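Local atomic coordinates of hypothetical protein (Bacteroides eggerthii, PDB entry 4JGL), a protein that is of unknown function but folds as a streptavidin-like antiparallel beta-barrel with two extra alpha-helices. Residues A[45-50]-A[143-148]; A[68-73]-A[108-113]; A[95-100]-A[154-159]. All coordinates share one frame; numbering follows the deposited sequence.

Contact 1: residues A[45-50]-A[143-148]; sequences YGYLMP and EARYKF
Phe-148 lies against the strand with one ring face covered by Tyr-47, whose CB stands over the ring centre, 3.5 Å from the centroid. The favour is returned less squarely: Phe-148 CB sits over the Tyr-47 ring but offset toward its rim. The side chains slide past each other in opposite directions, and the rings, near parallel with planes at 21°, barely overlap; the real packing is methylene on ring in both senses. Around the rim of Phe-148, CE2 meets Tyr-45 CB at 3.6 Å and CZ approaches the carbonyl O of Tyr-45. An alanine at Phe-148 would probably open a gap beneath Tyr-47 CB and leave the Tyr-45 backbone without its aromatic neighbour. The helix is 142-153, one of the two added to the streptavidin-like fold; the axes of 143-148 and 45-49 come within 8.1 Å and make an angle of 78°. Tyr-45 lies further back along the strand, against Ala-144 and Lys-147 of the same helix face. Lys-147 crosses its ring at about a right angle, CD directly over the centre at 3.9 Å, while the bend at chi4 (68°) sets NZ off the extended line of the chain. There NZ hydrogen-bonds Tyr-65 OH and a water, which also holds Tyr-45 OH. Ala-144 CB fills in at the ring edge. At the Tyr-47 edge comes Arg-145 CG; Glu-149 takes both the Tyr-47 hydroxyl and the Arg-145 guanidinium.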
ATOM      1  N   TYR A  45      -4.354  -1.533   2.622  1.00  9.60           N
ATOM      2  CA  TYR A  45      -3.988  -2.514   1.628  1.00  9.26           C
ATOM      3  C   TYR A  45      -2.674  -2.109   1.005  1.00  8.92           C
ATOM      4  O   TYR A  45      -2.475  -0.925   0.689  1.00 10.41           O
ATOM      5  CB  TYR A  45      -5.068  -2.582   0.534  1.00 11.43           C
ATOM      6  CG  TYR A  45      -6.445  -2.794   1.089  1.00 12.07           C
ATOM      7  CD1 TYR A  45      -7.220  -1.731   1.546  1.00 13.43           C
ATOM      8  CD2 TYR A  45      -6.932  -4.063   1.240  1.00 14.40           C
ATOM      9  CE1 TYR A  45      -8.479  -1.936   2.075  1.00 15.79           C
ATOM     10  CE2 TYR A  45      -8.200  -4.302   1.766  1.00 16.73           C
ATOM     11  CZ  TYR A  45      -8.952  -3.242   2.199  1.00 16.46           C
ATOM     12  OH  TYR A  45     -10.211  -3.447   2.725  1.00 21.76           O
ATOM     13  N   GLY A  46      -1.804  -3.072   0.773  1.00  8.61           N
ATOM     14  CA  GLY A  46      -0.564  -2.816   0.108  1.00  9.05           C
ATOM     15  C   GLY A  46      -0.373  -3.587  -1.177  1.00  8.36           C
ATOM     16  O   GLY A  46      -0.907  -4.677  -1.338  1.00  8.68           O
ATOM     17  N   TYR A  47       0.484  -3.056  -2.040  1.00  8.76           N
ATOM     18  CA  TYR A  47       0.765  -3.684  -3.326  1.00  9.12           C
ATOM     19  C   TYR A  47       2.204  -3.426  -3.696  1.00  9.06           C
ATOM     20  O   TYR A  47       2.586  -2.275  -3.901  1.00 10.07           O
ATOM     21  CB  TYR A  47      -0.182  -3.126  -4.390  1.00  9.78           C
ATOM     22  CG  TYR A  47      -0.274  -3.876  -5.685  1.00  9.73           C
ATOM     23  CD1 TYR A  47      -0.843  -5.127  -5.772  1.00 10.82           C
ATOM     24  CD2 TYR A  47       0.141  -3.304  -6.858  1.00 11.90           C
ATOM     25  CE1 TYR A  47      -0.981  -5.778  -6.987  1.00 11.67           C
ATOM     26  CE2 TYR A  47       0.027  -3.955  -8.062  1.00 13.11           C
ATOM     27  CZ  TYR A  47      -0.543  -5.176  -8.131  1.00 10.58           C
ATOM     28  OH  TYR A  47      -0.649  -5.793  -9.364  1.00 13.29           O
ATOM     29  N   LEU A  48       2.994  -4.484  -3.737  1.00  9.20           N
ATOM     30  CA  LEU A  48       4.414  -4.382  -4.074  1.00  9.27           C
ATOM     31  C   LEU A  48       4.598  -4.725  -5.547  1.00 10.53           C
ATOM     32  O   LEU A  48       4.108  -5.758  -5.997  1.00 11.42           O
ATOM     33  CB  LEU A  48       5.256  -5.312  -3.199  1.00 10.50           C
ATOM     34  CG  LEU A  48       6.765  -5.141  -3.267  1.00 12.49           C
ATOM     35  CD1 LEU A  48       7.174  -3.909  -2.509  1.00 14.34           C
ATOM     36  CD2 LEU A  48       7.455  -6.376  -2.704  1.00 16.64           C
HETATM   37  N   MSE A  49       5.277  -3.850  -6.280  1.00 10.28           N
HETATM   38  CA  MSE A  49       5.452  -3.992  -7.728  1.00 12.65           C
HETATM   39  C   MSE A  49       6.921  -4.006  -8.087  1.00 13.38           C
HETATM   40  O   MSE A  49       7.498  -2.960  -8.428  1.00 13.96           O
HETATM   41  CB  MSE A  49       4.800  -2.837  -8.431  1.00 13.29           C
HETATM   42  CG  MSE A  49       3.339  -2.682  -8.220  1.00 15.62           C
HETATM   43 SE   MSE A  49       2.531  -1.195  -9.095  0.75 14.50          SE
HETATM   44  CE  MSE A  49       2.688  -1.764 -10.775  1.00 18.74           C
ATOM     45  N   PRO A  50       7.557  -5.181  -8.003  1.00 14.23           N
ATOM     46  CA  PRO A  50       8.984  -5.235  -8.289  1.00 16.53           C
ATOM     47  C   PRO A  50       9.348  -4.794  -9.710  1.00 19.78           C
ATOM     48  O   PRO A  50      10.442  -4.263  -9.890  1.00 23.51           O
ATOM     49  CB  PRO A  50       9.324  -6.703  -8.072  1.00 18.03           C
ATOM     50  CG  PRO A  50       8.258  -7.216  -7.140  1.00 19.15           C
ATOM     51  CD  PRO A  50       7.048  -6.465  -7.496  1.00 15.28           C
ATOM     52  N   GLU A 143      -6.842 -11.428  -1.768  1.00 10.40           N
ATOM     53  CA  GLU A 143      -7.924 -10.494  -1.979  1.00 10.67           C
ATOM     54  C   GLU A 143      -7.427  -9.045  -2.081  1.00  9.66           C
ATOM     55  O   GLU A 143      -7.977  -8.262  -2.846  1.00 10.82           O
ATOM     56  CB  GLU A 143      -9.012 -10.682  -0.917  1.00 11.95           C
ATOM     57  CG  GLU A 143      -9.762 -12.007  -1.099  1.00 11.76           C
ATOM     58  CD  GLU A 143     -10.755 -12.331  -0.023  1.00 13.49           C
ATOM     59  OE1 GLU A 143     -10.641 -11.815   1.097  1.00 16.59           O
ATOM     60  OE2 GLU A 143     -11.617 -13.169  -0.316  1.00 15.33           O
ATOM     61  N   ALA A 144      -6.376  -8.694  -1.347  1.00 10.04           N
ATOM     62  CA  ALA A 144      -5.818  -7.369  -1.467  1.00 10.36           C
ATOM     63  C   ALA A 144      -5.250  -7.156  -2.865  1.00  9.39           C
ATOM     64  O   ALA A 144      -5.378  -6.090  -3.460  1.00 10.60           O
ATOM     65  CB  ALA A 144      -4.714  -7.163  -0.386  1.00 11.95           C
ATOM     66  N   ARG A 145      -4.571  -8.178  -3.393  1.00  9.36           N
ATOM     67  CA  ARG A 145      -4.072  -8.125  -4.754  1.00  9.51           C
ATOM     68  C   ARG A 145      -5.220  -7.941  -5.747  1.00 10.28           C
ATOM     69  O   ARG A 145      -5.145  -7.129  -6.650  1.00 10.73           O
ATOM     70  CB  ARG A 145      -3.258  -9.383  -5.087  1.00 10.73           C
ATOM     71  CG  ARG A 145      -2.733  -9.379  -6.506  1.00 11.85           C
ATOM     72  CD  ARG A 145      -1.773 -10.501  -6.802  1.00 13.44           C
ATOM     73  NE  ARG A 145      -2.379 -11.823  -6.765  1.00 13.25           N
ATOM     74  CZ  ARG A 145      -3.023 -12.399  -7.779  1.00 13.58           C
ATOM     75  NH1 ARG A 145      -3.254 -11.756  -8.925  1.00 15.19           N
ATOM     76  NH2 ARG A 145      -3.442 -13.647  -7.647  1.00 14.77           N
ATOM     77  N   TYR A 146      -6.277  -8.724  -5.596  1.00 10.62           N
ATOM     78  CA  TYR A 146      -7.414  -8.613  -6.499  1.00 11.21           C
ATOM     79  C   TYR A 146      -7.995  -7.207  -6.488  1.00 12.04           C
ATOM     80  O   TYR A 146      -8.409  -6.685  -7.532  1.00 12.72           O
ATOM     81  CB  TYR A 146      -8.530  -9.592  -6.184  1.00 11.65           C
ATOM     82  CG  TYR A 146      -8.168 -11.035  -6.059  1.00 11.18           C
ATOM     83  CD1 TYR A 146      -7.113 -11.602  -6.765  1.00 12.39           C
ATOM     84  CD2 TYR A 146      -8.906 -11.852  -5.235  1.00 12.15           C
ATOM     85  CE1 TYR A 146      -6.809 -12.959  -6.600  1.00 13.96           C
ATOM     86  CE2 TYR A 146      -8.617 -13.165  -5.079  1.00 12.80           C
ATOM     87  CZ  TYR A 146      -7.580 -13.727  -5.763  1.00 12.59           C
ATOM     88  OH  TYR A 146      -7.307 -15.076  -5.569  1.00 15.97           O
ATOM     89  N   LYS A 147      -8.043  -6.589  -5.313  1.00 10.66           N
ATOM     90  CA  LYS A 147      -8.617  -5.254  -5.159  1.00 12.02           C
ATOM     91  C   LYS A 147      -7.822  -4.232  -5.957  1.00 11.04           C
ATOM     92  O   LYS A 147      -8.381  -3.427  -6.696  1.00 13.15           O
ATOM     93  CB  LYS A 147      -8.689  -4.884  -3.682  1.00 12.67           C
ATOM     94  CG  LYS A 147      -9.419  -3.601  -3.380  1.00 13.67           C
ATOM     95  CD  LYS A 147      -9.398  -3.346  -1.870  1.00 16.99           C
ATOM     96  CE  LYS A 147     -10.300  -2.214  -1.438  1.00 19.98           C
ATOM     97  NZ  LYS A 147     -11.747  -2.497  -1.597  1.00 23.96           N
ATOM     98  N   PHE A 148      -6.507  -4.244  -5.823  1.00 10.27           N
ATOM     99  CA  PHE A 148      -5.686  -3.337  -6.599  1.00 10.82           C
ATOM    100  C   PHE A 148      -5.809  -3.598  -8.107  1.00 11.92           C
ATOM    101  O   PHE A 148      -5.897  -2.660  -8.906  1.00 12.62           O
ATOM    102  CB  PHE A 148      -4.199  -3.440  -6.220  1.00 10.34           C
ATOM    103  CG  PHE A 148      -3.808  -2.616  -5.018  1.00 10.11           C
ATOM    104  CD1 PHE A 148      -3.509  -1.283  -5.161  1.00 10.86           C
ATOM    105  CD2 PHE A 148      -3.701  -3.179  -3.769  1.00 10.68           C
ATOM    106  CE1 PHE A 148      -3.117  -0.529  -4.069  1.00 11.68           C
ATOM    107  CE2 PHE A 148      -3.327  -2.410  -2.663  1.00 10.40           C
ATOM    108  CZ  PHE A 148      -3.011  -1.103  -2.826  1.00 11.91           C
TER
HETATM  109  O   HOH W   1     -12.158  -1.439   1.218  0.50 22.75           O

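Contact 2: residues A[68-73]-A[108-113]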
ATOM      1  N   ASN A  68      -1.185   6.006  -1.609  1.00  9.39           N
ATOM      2  CA  ASN A  68       0.177   6.511  -1.682  0.50 10.42           C
ATOM      3  C   ASN A  68       1.007   5.630  -2.618  1.00 10.25           C
ATOM      4  O   ASN A  68       1.012   4.399  -2.470  1.00 12.02           O
ATOM      5  CB  ASN A  68       0.822   6.562  -0.287  0.50 10.92           C
ATOM      6  CG  ASN A  68       0.510   7.852   0.485  0.50 14.29           C
ATOM      7  OD1 ASN A  68       0.332   8.914  -0.101  0.50 15.62           O
ATOM      8  ND2 ASN A  68       0.453   7.752   1.821  0.50 14.64           N
ATOM      9  N   ILE A  69       1.674   6.269  -3.572  1.00 10.07           N
ATOM     10  CA  ILE A  69       2.656   5.611  -4.428  1.00 10.49           C
ATOM     11  C   ILE A  69       4.012   5.947  -3.840  1.00 10.58           C
ATOM     12  O   ILE A  69       4.443   7.116  -3.833  1.00 11.68           O
ATOM     13  CB  ILE A  69       2.597   6.100  -5.876  1.00 11.70           C
ATOM     14  CG1 ILE A  69       1.232   5.828  -6.508  1.00 14.21           C
ATOM     15  CG2 ILE A  69       3.694   5.392  -6.691  1.00 14.53           C
ATOM     16  CD1 ILE A  69       1.033   6.571  -7.839  1.00 17.24           C
ATOM     17  N   TYR A  70       4.660   4.933  -3.282  1.00  9.81           N
ATOM     18  CA  TYR A  70       6.029   4.997  -2.783  1.00  9.76           C
ATOM     19  C   TYR A  70       6.940   4.396  -3.829  1.00  9.52           C
ATOM     20  O   TYR A  70       6.562   3.433  -4.508  1.00 10.46           O
ATOM     21  CB  TYR A  70       6.203   4.160  -1.498  1.00 10.10           C
ATOM     22  CG  TYR A  70       5.519   4.709  -0.265  1.00  9.88           C
ATOM     23  CD1 TYR A  70       4.189   4.443   0.042  1.00 10.39           C
ATOM     24  CD2 TYR A  70       6.235   5.445   0.650  1.00 10.92           C
ATOM     25  CE1 TYR A  70       3.621   4.958   1.205  1.00 10.86           C
ATOM     26  CE2 TYR A  70       5.676   5.950   1.775  1.00 10.92           C
ATOM     27  CZ  TYR A  70       4.368   5.731   2.057  1.00 10.26           C
ATOM     28  OH  TYR A  70       3.816   6.247   3.228  1.00 12.39           O
ATOM     29  N   THR A  71       8.174   4.891  -3.887  1.00 10.60           N
ATOM     30  CA  THR A  71       9.229   4.153  -4.547  1.00 11.31           C
ATOM     31  C   THR A  71       9.936   3.301  -3.499  1.00 10.79           C
ATOM     32  O   THR A  71       9.955   3.660  -2.327  1.00 12.75           O
ATOM     33  CB  THR A  71      10.212   5.099  -5.254  1.00 12.43           C
ATOM     34  OG1 THR A  71      10.767   6.007  -4.304  1.00 13.67           O
ATOM     35  CG2 THR A  71       9.503   5.863  -6.356  1.00 15.50           C
ATOM     36  N   TYR A  72      10.479   2.151  -3.882  1.00 11.13           N
ATOM     37  CA  TYR A  72      11.173   1.316  -2.910  1.00 11.42           C
ATOM     38  C   TYR A  72      12.448   0.755  -3.497  1.00 12.30           C
ATOM     39  O   TYR A  72      12.582   0.591  -4.718  1.00 13.65           O
ATOM     40  CB  TYR A  72      10.314   0.180  -2.334  1.00 12.00           C
ATOM     41  CG  TYR A  72      10.237  -1.068  -3.163  1.00 11.70           C
ATOM     42  CD1 TYR A  72       9.285  -1.215  -4.150  1.00 13.20           C
ATOM     43  CD2 TYR A  72      11.131  -2.113  -2.963  1.00 12.73           C
ATOM     44  CE1 TYR A  72       9.196  -2.365  -4.891  1.00 14.93           C
ATOM     45  CE2 TYR A  72      11.064  -3.257  -3.713  1.00 14.38           C
ATOM     46  CZ  TYR A  72      10.092  -3.386  -4.672  1.00 15.67           C
ATOM     47  OH  TYR A  72      10.001  -4.524  -5.436  1.00 19.53           O
ATOM     48  N   VAL A  73      13.351   0.445  -2.585  1.00 12.83           N
ATOM     49  CA  VAL A  73      14.551  -0.326  -2.864  1.00 14.33           C
ATOM     50  C   VAL A  73      14.691  -1.356  -1.751  1.00 14.25           C
ATOM     51  O   VAL A  73      14.178  -1.169  -0.642  1.00 14.57           O
ATOM     52  CB  VAL A  73      15.814   0.550  -2.953  1.00 16.73           C
ATOM     53  CG1 VAL A  73      15.668   1.591  -4.074  1.00 19.54           C
ATOM     54  CG2 VAL A  73      16.162   1.200  -1.633  1.00 19.79           C
ATOM     55  N   ASN A 108       5.938  15.252   5.457  1.00 13.73           N
ATOM     56  CA  ASN A 108       4.568  15.110   5.965  1.00 14.37           C
ATOM     57  C   ASN A 108       3.892  13.775   5.674  1.00 12.89           C
ATOM     58  O   ASN A 108       2.815  13.526   6.185  1.00 15.45           O
ATOM     59  CB  ASN A 108       3.721  16.263   5.450  1.00 16.12           C
ATOM     60  CG  ASN A 108       4.198  17.605   5.988  1.00 19.37           C
ATOM     61  OD1 ASN A 108       4.708  17.667   7.088  1.00 23.61           O
ATOM     62  ND2 ASN A 108       4.044  18.651   5.210  1.00 26.62           N
ATOM     63  N   THR A 109       4.488  12.959   4.822  1.00 12.57           N
ATOM     64  CA  THR A 109       4.061  11.579   4.587  1.00 12.51           C
ATOM     65  C   THR A 109       5.128  10.654   5.160  1.00 13.06           C
ATOM     66  O   THR A 109       6.298  10.832   4.839  1.00 13.70           O
ATOM     67  CB  THR A 109       3.886  11.298   3.092  1.00 11.36           C
ATOM     68  OG1 THR A 109       2.777  12.069   2.615  1.00 13.12           O
ATOM     69  CG2 THR A 109       3.582   9.817   2.820  1.00 12.45           C
ATOM     70  N   PRO A 110       4.744   9.658   5.980  1.00 14.45           N
ATOM     71  CA  PRO A 110       5.769   8.808   6.573  1.00 16.41           C
ATOM     72  C   PRO A 110       6.469   7.916   5.552  1.00 13.00           C
ATOM     73  O   PRO A 110       5.835   7.444   4.597  1.00 14.27           O
ATOM     74  CB  PRO A 110       4.974   7.931   7.560  1.00 17.56           C
ATOM     75  CG  PRO A 110       3.596   7.993   7.170  1.00 21.86           C
ATOM     76  CD  PRO A 110       3.399   9.334   6.488  1.00 15.77           C
ATOM     77  N   SER A 111       7.777   7.733   5.734  1.00 14.41           N
ATOM     78  CA  SER A 111       8.520   6.688   5.066  1.00 13.59           C
ATOM     79  C   SER A 111       8.314   5.390   5.832  1.00 14.13           C
ATOM     80  O   SER A 111       7.876   5.393   6.992  1.00 16.31           O
ATOM     81  CB  SER A 111      10.001   7.040   4.951  1.00 16.51           C
ATOM     82  OG  SER A 111      10.189   8.209   4.173  1.00 19.44           O
ATOM     83  N   PHE A 112       8.584   4.279   5.172  1.00 12.80           N
ATOM     84  CA  PHE A 112       8.521   2.986   5.843  1.00 11.78           C
ATOM     85  C   PHE A 112       9.769   2.174   5.542  1.00 11.60           C
ATOM     86  O   PHE A 112      10.248   2.172   4.404  1.00 14.16           O
ATOM     87  CB  PHE A 112       7.313   2.154   5.348  1.00 12.40           C
ATOM     88  CG  PHE A 112       5.975   2.649   5.833  1.00 13.16           C
ATOM     89  CD1 PHE A 112       5.603   2.414   7.144  1.00 14.57           C
ATOM     90  CD2 PHE A 112       5.089   3.300   4.994  1.00 16.78           C
ATOM     91  CE1 PHE A 112       4.373   2.837   7.610  1.00 15.21           C
ATOM     92  CE2 PHE A 112       3.879   3.745   5.463  1.00 16.01           C
ATOM     93  CZ  PHE A 112       3.519   3.516   6.761  1.00 16.58           C
ATOM     94  N   THR A 113      10.241   1.464   6.550  1.00 11.36           N
ATOM     95  CA  THR A 113      11.155   0.332   6.356  1.00 11.56           C
ATOM     96  C   THR A 113      10.423  -0.895   6.869  1.00 11.51           C
ATOM     97  O   THR A 113      10.089  -0.963   8.065  1.00 12.60           O
ATOM     98  CB  THR A 113      12.475   0.511   7.105  1.00 14.01           C
ATOM     99  OG1 THR A 113      13.161   1.655   6.569  1.00 19.54           O
ATOM    100  CG2 THR A 113      13.421  -0.701   6.942  1.00 16.08           C
TER
HETATM  101  O   HOH W   2       1.054  11.502   0.563  1.00 15.54           O
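Tyr-70 OH gives its proton to the carbonyl O of Pro-110, 2.7 Å away, in the one direct hydrogen bond between the two segments. The acceptor lies in the plane of the tyrosine ring, at its edge, and the hydroxyl in turn lies in the carbonyl plane, with a C=O...OH angle of 159°. That pins the end of a buried side chain to a loop backbone. A second polar link runs through water: in one of the two conformers modelled for Asn-68, a molecule donates to its OD1 and also hydrogen-bonds Thr-109 OG1 at 2.7 Å. The aromatic contact is an offset edge-to-face pair, the edge of Phe-112 turned toward the face of Tyr-70, planes at 61° and centroids 5.8 Å apart. Its closest atoms are Phe-112 CE2 and Tyr-70 OH, at 3.4 Å, and its apolar part is Tyr-70 CZ on Phe-112 CD2 at 3.9 Å. With CG2 anti to the backbone N, Thr-109 packs this methyl against the polar Tyr-70 OH, 3.6 Å away. Beyond the segments, the Phe-112 ring also meets that of Phe-114. Tyr-70 of strand 64-75 thus meets Phe-112 and the loop leading into strand 112-116, strands that each pair with strand 78-92, consistent with packing inside a curled streptavidin-like beta-barrel.

Contact 3: residues A[95-100]-A[154-159]; sequences DKLEIT and DERCAE
Leu-97 and Arg-156 cross at about a right angle where the start of strand 96-103 meets the turn leading into helix 158-165, the second of the helices added to this streptavidin-like fold. Leu-97 CD1 lies over one face of the guanidinium, offset toward its rim, and also touches Arg-156 CB and Cys-157 SG, the sulfur at 3.6 Å. Arg-156 NH1 reaches on to the carbonyl O of Asp-95 at 3.0 Å. The bond is straight at the hydrogen, 169°, and lies in the guanidinium plane, but the donor stands well above the plane of the carbonyl. Further along, Ile-99 CD1 packs on the backbone of Arg-156 and Cys-157, and its CG2 slides alongside the aliphatic part of Glu-159.

What fixes the arginine is Asp-154. It takes the guanidinium side-on in a two-pronged salt bridge, NE to OD1 and NH2 to OD2, the latter at 2.9 Å. Through its anti lone pair OD1 also accepts from the backbone N of Arg-156, closing an Asx turn, so that this oxygen serves both that N and NE. On the adjacent strand 78-92, Ile-89 touches both Leu-97 and Ile-99. Cys-157 occupies the N-cap position of the helix. Glu-159, extended beyond CG, brings OE2 to 3.3 Å from Ile-99 O, two acceptors with no hydrogen bond between them.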
ATOM      1  N   ASP A  95     -22.131   6.509 -11.021  1.00 38.65           N
ATOM      2  CA  ASP A  95     -20.944   5.678 -11.238  1.00 38.41           C
ATOM      3  C   ASP A  95     -19.727   6.442 -11.801  1.00 34.53           C
ATOM      4  O   ASP A  95     -18.886   5.873 -12.492  1.00 33.69           O
ATOM      5  CB  ASP A  95     -21.308   4.450 -12.092  1.00 41.15           C
ATOM      6  CG  ASP A  95     -22.384   3.590 -11.432  1.00 49.12           C
ATOM      7  OD1 ASP A  95     -22.454   3.571 -10.179  1.00 54.07           O
ATOM      8  OD2 ASP A  95     -23.166   2.938 -12.160  1.00 54.62           O
ATOM      9  N   LYS A  96     -19.620   7.724 -11.456  1.00 27.89           N
ATOM     10  CA  LYS A  96     -18.459   8.513 -11.821  1.00 25.84           C
ATOM     11  C   LYS A  96     -17.403   8.416 -10.710  1.00 21.66           C
ATOM     12  O   LYS A  96     -17.730   8.166  -9.555  1.00 20.88           O
ATOM     13  CB  LYS A  96     -18.862   9.972 -12.070  1.00 27.29           C
ATOM     14  CG  LYS A  96     -19.720  10.165 -13.337  1.00 33.49           C
ATOM     15  N   LEU A  97     -16.147   8.609 -11.098  1.00 19.02           N
ATOM     16  CA  LEU A  97     -15.029   8.717 -10.144  1.00 16.78           C
ATOM     17  C   LEU A  97     -14.280  10.002 -10.379  1.00 17.04           C
ATOM     18  O   LEU A  97     -13.993  10.367 -11.515  1.00 20.85           O
ATOM     19  CB  LEU A  97     -14.045   7.583 -10.324  1.00 18.44           C
ATOM     20  CG  LEU A  97     -14.557   6.167 -10.144  1.00 19.82           C
ATOM     21  CD1 LEU A  97     -13.431   5.216 -10.486  1.00 20.99           C
ATOM     22  CD2 LEU A  97     -15.098   5.973  -8.746  1.00 20.05           C
ATOM     23  N   GLU A  98     -13.963  10.710  -9.296  1.00 14.32           N
ATOM     24  CA  GLU A  98     -13.051  11.823  -9.350  1.00 13.79           C
ATOM     25  C   GLU A  98     -11.660  11.326  -8.949  1.00 12.50           C
ATOM     26  O   GLU A  98     -11.473  10.827  -7.834  1.00 13.75           O
ATOM     27  CB  GLU A  98     -13.483  12.937  -8.398  1.00 13.34           C
ATOM     28  CG  GLU A  98     -14.828  13.530  -8.711  1.00 15.52           C
ATOM     29  CD  GLU A  98     -15.255  14.603  -7.727  1.00 15.63           C
ATOM     30  OE1 GLU A  98     -14.611  14.809  -6.685  1.00 15.70           O
ATOM     31  OE2 GLU A  98     -16.284  15.231  -7.977  1.00 22.86           O
ATOM     32  N   ILE A  99     -10.687  11.512  -9.821  1.00 13.05           N
ATOM     33  CA  ILE A  99      -9.325  11.062  -9.586  1.00 12.96           C
ATOM     34  C   ILE A  99      -8.405  12.276  -9.596  1.00 12.71           C
ATOM     35  O   ILE A  99      -8.370  13.036 -10.570  1.00 14.39           O
ATOM     36  CB  ILE A  99      -8.863  10.008 -10.599  1.00 14.14           C
ATOM     37  CG1 ILE A  99      -9.753   8.769 -10.512  1.00 14.59           C
ATOM     38  CG2 ILE A  99      -7.428   9.612 -10.334  1.00 15.40           C
ATOM     39  CD1 ILE A  99      -9.435   7.665 -11.506  1.00 19.43           C
ATOM     40  N   THR A 100      -7.691  12.475  -8.492  1.00 12.67           N
ATOM     41  CA  THR A 100      -6.774  13.594  -8.355  1.00 12.55           C
ATOM     42  C   THR A 100      -5.447  13.095  -7.817  1.00 12.78           C
ATOM     43  O   THR A 100      -5.401  12.078  -7.109  1.00 13.27           O
ATOM     44  CB  THR A 100      -7.331  14.700  -7.472  1.00 13.91           C
ATOM     45  OG1 THR A 100      -7.595  14.191  -6.169  1.00 14.31           O
ATOM     46  CG2 THR A 100      -8.583  15.309  -8.061  1.00 15.06           C
ATOM     47  N   ASP A 154     -10.125  -0.966 -14.133  1.00 17.48           N
ATOM     48  CA  ASP A 154     -11.466  -0.392 -14.219  1.00 18.46           C
ATOM     49  C   ASP A 154     -11.405   0.663 -15.314  1.00 20.88           C
ATOM     50  O   ASP A 154     -10.506   1.487 -15.313  1.00 20.68           O
ATOM     51  CB  ASP A 154     -11.829   0.252 -12.873  1.00 18.52           C
ATOM     52  CG  ASP A 154     -13.256   0.752 -12.803  1.00 23.70           C
ATOM     53  OD1 ASP A 154     -13.647   1.592 -13.654  1.00 23.83           O
ATOM     54  OD2 ASP A 154     -13.992   0.319 -11.885  1.00 28.79           O
ATOM     55  N   GLU A 155     -12.343   0.615 -16.258  1.00 23.49           N
ATOM     56  CA  GLU A 155     -12.338   1.563 -17.383  1.00 25.65           C
ATOM     57  C   GLU A 155     -12.351   3.043 -16.970  1.00 25.95           C
ATOM     58  O   GLU A 155     -11.886   3.909 -17.726  1.00 29.83           O
ATOM     59  CB  GLU A 155     -13.522   1.278 -18.329  1.00 27.52           C
ATOM     60  N   ARG A 156     -12.867   3.332 -15.777  1.00 22.73           N
ATOM     61  CA  ARG A 156     -12.913   4.700 -15.245  1.00 22.12           C
ATOM     62  C   ARG A 156     -11.600   5.197 -14.620  1.00 22.12           C
ATOM     63  O   ARG A 156     -11.472   6.388 -14.265  1.00 22.48           O
ATOM     64  CB  ARG A 156     -13.998   4.784 -14.178  1.00 21.93           C
ATOM     65  CG  ARG A 156     -15.394   4.351 -14.659  1.00 21.04           C
ATOM     66  CD  ARG A 156     -16.343   4.258 -13.502  1.00 22.91           C
ATOM     67  NE  ARG A 156     -15.940   3.207 -12.572  1.00 21.66           N
ATOM     68  CZ  ARG A 156     -16.504   2.972 -11.395  1.00 24.74           C
ATOM     69  NH1 ARG A 156     -17.509   3.715 -10.956  1.00 26.66           N
ATOM     70  NH2 ARG A 156     -16.041   1.980 -10.631  1.00 27.85           N
ATOM     71  N   CYS A 157     -10.626   4.297 -14.468  1.00 21.61           N
ATOM     72  CA  CYS A 157      -9.412   4.586 -13.705  1.00 19.29           C
ATOM     73  C   CYS A 157      -8.168   4.762 -14.537  1.00 19.60           C
ATOM     74  O   CYS A 157      -7.068   4.683 -14.022  1.00 19.00           O
ATOM     75  CB  CYS A 157      -9.170   3.488 -12.676  1.00 19.58           C
ATOM     76  SG  CYS A 157     -10.402   3.519 -11.405  1.00 21.46           S
ATOM     77  N   ALA A 158      -8.325   5.062 -15.818  1.00 21.12           N
ATOM     78  CA  ALA A 158      -7.169   5.312 -16.661  1.00 20.64           C
ATOM     79  C   ALA A 158      -6.186   6.322 -16.102  1.00 19.97           C
ATOM     80  O   ALA A 158      -4.988   6.142 -16.190  1.00 21.25           O
ATOM     81  CB  ALA A 158      -7.617   5.744 -18.059  1.00 23.06           C
ATOM     82  N   GLU A 159      -6.683   7.387 -15.489  1.00 20.13           N
ATOM     83  CA  GLU A 159      -5.806   8.400 -14.931  1.00 21.37           C
ATOM     84  C   GLU A 159      -4.867   7.790 -13.886  1.00 19.83           C
ATOM     85  O   GLU A 159      -3.699   8.160 -13.771  1.00 20.03           O
ATOM     86  CB  GLU A 159      -6.672   9.491 -14.305  1.00 23.60           C
ATOM     87  CG  GLU A 159      -5.961  10.742 -13.929  1.00 26.34           C
ATOM     88  CD  GLU A 159      -6.916  11.900 -13.598  1.00 22.52           C
ATOM     89  OE1 GLU A 159      -8.157  11.786 -13.758  1.00 21.66           O
ATOM     90  OE2 GLU A 159      -6.401  12.943 -13.162  1.00 29.55           O
TER

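How the contacts relate
After strand 22-29 comes strand 44-49, the first strand in any of the contacts, and contact 1 closes its long loop only when helix 142-153 returns across it. Contact 2, joining strand 64-75 to the run into strand 112-116, is nested inside that loop. Contact 3 starts within contact 2's span, at strand 96-103, and ends beyond contact 1 at the start of helix 158-165, so it crosses both. Contacts 1 and 2 touch directly: Tyr-72 packs on Leu-48 and Pro-50. Contact 3 stands apart, about 7 Å from contact 1 at the nearest atoms. Contacts 1 and 3 tie the two successive helices to the sheet, while contact 2 joins parts of the sheet itself.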